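PDB 4L9P: CaaX farnesyltransferase beta subunit Ram1 from Aspergillus fumigatus, which is the beta subunit of a zinc-containing heterodimer, probably binds the peptide and helps transfer farnesyl from farnesyl diphosphate to a cysteine near the C-terminus of target proteins. Local coordinates for residues D250-Y255 with A315-A320. Numbering follows the deposited sequence.
With FII ([(3,7,11-trimethyl-dodeca-2,6,10-trienyloxycarbamoyl)-methyl]-phosphonic acid), chain Q.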
# COMPACT_ATOMS: atom_id res chain seq x y z
N ASP B 250 3.29 4.48 -10.04
CA ASP B 250 3.64 4.00 -8.69
C ASP B 250 3.35 2.53 -8.66
O ASP B 250 2.84 1.96 -9.63
CB ASP B 250 2.92 4.82 -7.58
CG ASP B 250 1.42 4.70 -7.63
OD1 ASP B 250 0.93 3.58 -7.79
OD2 ASP B 250 0.73 5.76 -7.50
N VAL B 251 3.74 1.91 -7.55
CA VAL B 251 3.68 0.45 -7.51
C VAL B 251 2.24 -0.10 -7.53
O VAL B 251 2.09 -1.26 -7.89
CB VAL B 251 4.44 -0.11 -6.31
CG1 VAL B 251 5.98 0.25 -6.38
CG2 VAL B 251 3.76 0.30 -5.05
N ARG B 252 1.20 0.69 -7.23
CA ARG B 252 -0.19 0.26 -7.53
C ARG B 252 -0.35 -0.04 -8.96
O ARG B 252 -1.04 -1.02 -9.33
CB ARG B 252 -1.24 1.37 -7.33
CG ARG B 252 -1.31 1.74 -5.96
CD ARG B 252 -2.34 2.99 -5.91
NE ARG B 252 -1.82 4.12 -6.66
CZ ARG B 252 -2.57 4.97 -7.39
NH1 ARG B 252 -3.89 4.90 -7.45
NH2 ARG B 252 -1.97 5.89 -8.02
N GLY B 253 0.20 0.78 -9.83
CA GLY B 253 0.10 0.57 -11.26
C GLY B 253 0.69 -0.76 -11.63
O GLY B 253 0.05 -1.54 -12.35
N ALA B 254 1.90 -1.05 -11.12
CA ALA B 254 2.54 -2.30 -11.45
C ALA B 254 1.72 -3.51 -10.95
O ALA B 254 1.50 -4.47 -11.68
CB ALA B 254 3.93 -2.35 -10.85
N TYR B 255 1.35 -3.50 -9.65
CA TYR B 255 0.64 -4.64 -9.10
C TYR B 255 -0.73 -4.83 -9.77
O TYR B 255 -1.09 -5.97 -10.19
CB TYR B 255 0.43 -4.39 -7.59
CG TYR B 255 -0.55 -5.33 -6.96
CD1 TYR B 255 -0.25 -6.69 -6.76
CD2 TYR B 255 -1.79 -4.85 -6.57
CE1 TYR B 255 -1.21 -7.54 -6.22
CE2 TYR B 255 -2.74 -5.67 -6.02
CZ TYR B 255 -2.46 -7.03 -5.85
OH TYR B 255 -3.45 -7.85 -5.33
N ALA B 315 4.32 -1.80 0.06
CA ALA B 315 5.07 -3.07 0.25
C ALA B 315 4.24 -4.25 -0.23
O ALA B 315 4.77 -5.16 -0.90
CB ALA B 315 5.45 -3.24 1.71
N PHE B 316 2.93 -4.25 0.12
CA PHE B 316 2.10 -5.33 -0.39
C PHE B 316 2.13 -5.36 -1.92
O PHE B 316 2.32 -6.43 -2.57
CB PHE B 316 0.64 -5.25 0.08
CG PHE B 316 -0.22 -6.32 -0.57
CD1 PHE B 316 -0.14 -7.64 -0.10
CD2 PHE B 316 -0.98 -6.02 -1.70
CE1 PHE B 316 -0.83 -8.66 -0.75
CE2 PHE B 316 -1.72 -7.04 -2.35
CZ PHE B 316 -1.63 -8.38 -1.88
N CYS B 317 1.85 -4.21 -2.54
CA CYS B 317 1.82 -4.21 -4.01
C CYS B 317 3.12 -4.73 -4.63
O CYS B 317 3.11 -5.50 -5.59
CB CYS B 317 1.61 -2.76 -4.50
SG CYS B 317 -0.07 -2.12 -4.19
N ALA B 318 4.26 -4.27 -4.11
CA ALA B 318 5.55 -4.67 -4.65
C ALA B 318 5.85 -6.15 -4.42
O ALA B 318 6.33 -6.82 -5.33
CB ALA B 318 6.70 -3.80 -4.07
N LEU B 319 5.62 -6.63 -3.19
CA LEU B 319 5.96 -8.04 -2.89
C LEU B 319 5.01 -8.97 -3.64
O LEU B 319 5.45 -9.99 -4.17
CB LEU B 319 5.84 -8.30 -1.40
CG LEU B 319 6.94 -7.60 -0.57
CD1 LEU B 319 6.60 -7.63 0.93
CD2 LEU B 319 8.33 -8.25 -0.88
N ALA B 320 3.71 -8.62 -3.71
CA ALA B 320 2.78 -9.47 -4.44
C ALA B 320 3.16 -9.45 -5.92
O ALA B 320 3.13 -10.48 -6.59
CB ALA B 320 1.31 -8.96 -4.25
C1 FII Q . -4.07 -2.20 -5.00
C2 FII Q . -4.09 -0.82 -4.40
C6 FII Q . -4.79 0.21 -5.18
C10 FII Q . -3.11 -0.52 -3.33
C11 FII Q . -2.95 0.86 -2.69
C12 FII Q . -3.71 0.83 -1.34
C15 FII Q . -3.35 1.89 -0.30
C18 FII Q . -4.07 1.91 1.04
C22 FII Q . -2.64 3.09 -0.84
C23 FII Q . -1.96 3.95 0.21
C24 FII Q . -1.50 5.25 -0.33
C27 FII Q . -1.25 6.23 0.77
C30 FII Q . 0.16 6.22 1.33
C34 FII Q . -2.09 7.45 0.71
C35 FII Q . -1.81 8.67 1.56
O36 FII Q . -2.84 8.88 2.51
N42 FII Q . -3.10 7.83 3.34
C43 FII Q . -2.52 7.99 4.61
O44 FII Q . -1.80 8.94 4.95
C45 FII Q . -2.88 6.87 5.57
P46 FII Q . -1.54 6.47 6.81
O49 FII Q . -0.28 6.37 6.02
O50 FII Q . -1.56 7.52 7.87
O51 FII Q . -2.00 5.10 7.34
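Tyr-255 and Cys-317 meet where helices 251-263 and 312-323 run side by side, their short segments inclined at 37°, illustrating how paired helices shape a lipid pocket. CB of Cys-317 packs on CB of Tyr-255 at 3.7 Å and on Val-251 CG2 at 3.8 Å. With CG anti to its backbone N (chi1 167°), the tyrosine ring lies across one turn of helix 312-323; its CE1 touches CB of Ala-320 at 3.5 Å and its face receives the edge of Phe-316 in a T-shaped pair, centroids 5.3 Å apart. SG of Cys-317 lies obliquely to the same ring and reaches C10 of the farnesyl diphosphate analogue FII at 3.5 Å, while the ring turns its CD2 edge to FII C1. Hydrogen bonds of the tyrosine hydroxyl with Ile-497 O and Tyr-204 OH restrain the ring's far end. Along the isoprenoid lies the aliphatic part of Arg-252, whose guanidinium salt-bridges N-cap Asp-250 side-on: NH2 to OD2 at 2.8 Å, nearly in plane, NE to OD1 at 3.0 Å, tilted from it. NH1 is hydrogen-bonded to the bound peptide's backbone. Tyr-255, Cys-317 and Arg-252 line, with Phe-316 as second-shell support, the isoprenoid pocket characteristic of the alpha-alpha toroid of prenyltransferase beta subunits.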